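PDB 4QHQ: lipoprotein from Burkholderia cenocepacia, which binds methionine and, as a member of the NlpA lipoprotein family, probably serves as the substrate-binding component of an ABC transporter. Local coordinates for residues V1-T6 against K31-N36. Residues are numbered along the deposited sequence; the frame is centred on the assembly and turned at random.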
loop_
_atom_site.group_PDB
_atom_site.type_symbol
_atom_site.label_atom_id
_atom_site.label_comp_id
_atom_site.label_asym_id
_atom_site.label_seq_id
_atom_site.Cartn_x
_atom_site.Cartn_y
_atom_site.Cartn_z
ATOM N N VAL A 1 -15.365 -14.468 -17.535
ATOM C CA VAL A 1 -15.412 -14.041 -16.146
ATOM C C VAL A 1 -14.032 -13.599 -15.694
ATOM O O VAL A 1 -13.092 -14.395 -15.664
ATOM C CB VAL A 1 -15.893 -15.173 -15.229
ATOM C CG1 VAL A 1 -15.840 -14.732 -13.784
ATOM C CG2 VAL A 1 -17.295 -15.595 -15.605
ATOM N N ILE A 2 -13.919 -12.321 -15.352
ATOM C CA ILE A 2 -12.642 -11.744 -14.953
ATOM C C ILE A 2 -12.479 -11.729 -13.436
ATOM O O ILE A 2 -13.168 -10.984 -12.736
ATOM C CB ILE A 2 -12.493 -10.318 -15.509
ATOM C CG1 ILE A 2 -12.710 -10.334 -17.030
ATOM C CG2 ILE A 2 -11.134 -9.718 -15.116
ATOM C CD1 ILE A 2 -12.728 -8.965 -17.670
ATOM N N LYS A 3 -11.558 -12.553 -12.942
ATOM C CA LYS A 3 -11.301 -12.656 -11.514
ATOM C C LYS A 3 -10.217 -11.663 -11.112
ATOM O O LYS A 3 -9.070 -11.748 -11.563
ATOM C CB LYS A 3 -10.913 -14.094 -11.140
ATOM C CG LYS A 3 -11.977 -15.138 -11.468
ATOM C CD LYS A 3 -11.540 -16.529 -11.036
ATOM C CE LYS A 3 -11.484 -16.640 -9.520
ATOM N NZ LYS A 3 -10.942 -17.955 -9.073
ATOM N N VAL A 4 -10.601 -10.698 -10.285
ATOM C CA VAL A 4 -9.678 -9.664 -9.829
ATOM C C VAL A 4 -9.445 -9.812 -8.345
ATOM O O VAL A 4 -10.383 -9.721 -7.560
ATOM C CB VAL A 4 -10.220 -8.256 -10.123
ATOM C CG1 VAL A 4 -9.224 -7.200 -9.642
ATOM C CG2 VAL A 4 -10.523 -8.109 -11.613
ATOM N N GLY A 5 -8.192 -10.047 -7.968
ATOM C CA GLY A 5 -7.827 -10.141 -6.564
ATOM C C GLY A 5 -7.557 -8.792 -5.934
ATOM O O GLY A 5 -6.897 -7.931 -6.517
ATOM N N THR A 6 -8.044 -8.607 -4.717
ATOM C CA THR A 6 -7.766 -7.372 -4.014
ATOM C C THR A 6 -7.708 -7.647 -2.524
ATOM O O THR A 6 -7.984 -8.766 -2.098
ATOM C CB THR A 6 -8.790 -6.284 -4.353
ATOM O OG1 THR A 6 -8.246 -5.008 -3.982
ATOM C CG2 THR A 6 -10.108 -6.521 -3.651
ATOM N N LYS A 31 -15.421 -10.517 -11.163
ATOM C CA LYS A 31 -15.611 -11.081 -9.835
ATOM C C LYS A 31 -14.479 -10.601 -8.941
ATOM O O LYS A 31 -13.304 -10.649 -9.316
ATOM C CB LYS A 31 -15.666 -12.606 -9.881
ATOM C CG LYS A 31 -16.830 -13.140 -10.701
ATOM C CD LYS A 31 -18.185 -12.687 -10.156
ATOM C CE LYS A 31 -19.335 -13.182 -11.034
ATOM N NZ LYS A 31 -20.669 -12.804 -10.477
ATOM N N VAL A 32 -14.833 -10.098 -7.765
ATOM C CA VAL A 32 -13.841 -9.550 -6.856
ATOM C C VAL A 32 -13.494 -10.588 -5.806
ATOM O O VAL A 32 -14.339 -10.987 -5.003
ATOM C CB VAL A 32 -14.358 -8.265 -6.197
ATOM C CG1 VAL A 32 -13.301 -7.668 -5.283
ATOM C CG2 VAL A 32 -14.752 -7.264 -7.260
ATOM N N ILE A 33 -12.244 -11.037 -5.841
ATOM C CA ILE A 33 -11.751 -12.058 -4.925
ATOM C C ILE A 33 -10.926 -11.368 -3.849
ATOM O O ILE A 33 -9.908 -10.762 -4.150
ATOM C CB ILE A 33 -10.847 -13.069 -5.644
ATOM C CG1 ILE A 33 -11.563 -13.647 -6.870
ATOM C CG2 ILE A 33 -10.448 -14.206 -4.701
ATOM C CD1 ILE A 33 -12.940 -14.179 -6.570
ATOM N N GLU A 34 -11.354 -11.486 -2.598
ATOM C CA GLU A 34 -10.710 -10.779 -1.501
ATOM C C GLU A 34 -9.656 -11.605 -0.773
ATOM O O GLU A 34 -9.833 -12.798 -0.526
ATOM C CB GLU A 34 -11.770 -10.260 -0.530
ATOM C CG GLU A 34 -12.808 -9.382 -1.220
ATOM C CD GLU A 34 -13.723 -8.667 -0.247
ATOM O OE1 GLU A 34 -13.342 -8.516 0.933
ATOM O OE2 GLU A 34 -14.825 -8.249 -0.670
ATOM N N PHE A 35 -8.556 -10.943 -0.432
ATOM C CA PHE A 35 -7.473 -11.542 0.325
ATOM C C PHE A 35 -7.290 -10.689 1.565
ATOM O O PHE A 35 -7.571 -9.487 1.548
ATOM C CB PHE A 35 -6.185 -11.565 -0.500
ATOM C CG PHE A 35 -6.247 -12.465 -1.698
ATOM C CD1 PHE A 35 -6.815 -12.028 -2.884
ATOM C CD2 PHE A 35 -5.741 -13.750 -1.640
ATOM C CE1 PHE A 35 -6.871 -12.849 -3.995
ATOM C CE2 PHE A 35 -5.801 -14.592 -2.748
ATOM C CZ PHE A 35 -6.374 -14.143 -3.929
ATOM N N ASN A 36 -6.809 -11.296 2.641
ATOM C CA ASN A 36 -6.698 -10.595 3.905
ATOM C C ASN A 36 -5.435 -9.754 4.015
ATOM O O ASN A 36 -5.402 -8.790 4.777
ATOM C CB ASN A 36 -6.764 -11.578 5.072
#
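Val4 sits at the middle of a parallel pairing between 1-6 and 31-36: its N donates to Lys31 O and its O accepts from Ile33 N, both at 2.9 Å. Ile2 O, Thr6 N and Thr6 O extend the series to Lys31 N, Ile33 O and Phe35 N, and the CA of Gly5 comes 3.2 Å from Ile33 O in a C-H...O contact.

On the face bearing Val4 and Thr6, the methyl CG2 of Thr6 meets Val32 CG1 at 3.8 Å. Thr6 OG1, anti to its backbone N (chi1 -162°), hydrogen-bonds Ser54 O, so a buried hydroxyl is satisfied by the next strand. Val4 and Thr6 are beta-branched, which suits strand backbone, and both touch Trp15 of helix 10-26.

On the other face, Lys3 lends its aliphatic CE to Ile33 CG1 (4.0 Å), while NZ hydrogen-bonds Asp49 O. Gly5, lacking a side chain, lets the Phe35 ring edge approach; CD1 lies 3.6 Å from Thr6 O, in the ring plane. Lys31 CG meets Val1 CG1 at 3.6 Å before its chain leads away.

Helix 10-26 makes the beta-alpha-beta crossover to outermost strand 30-35. Backbone bonds fix the register, while exposed Lys31 and Glu34 put charges on the sheet's edge.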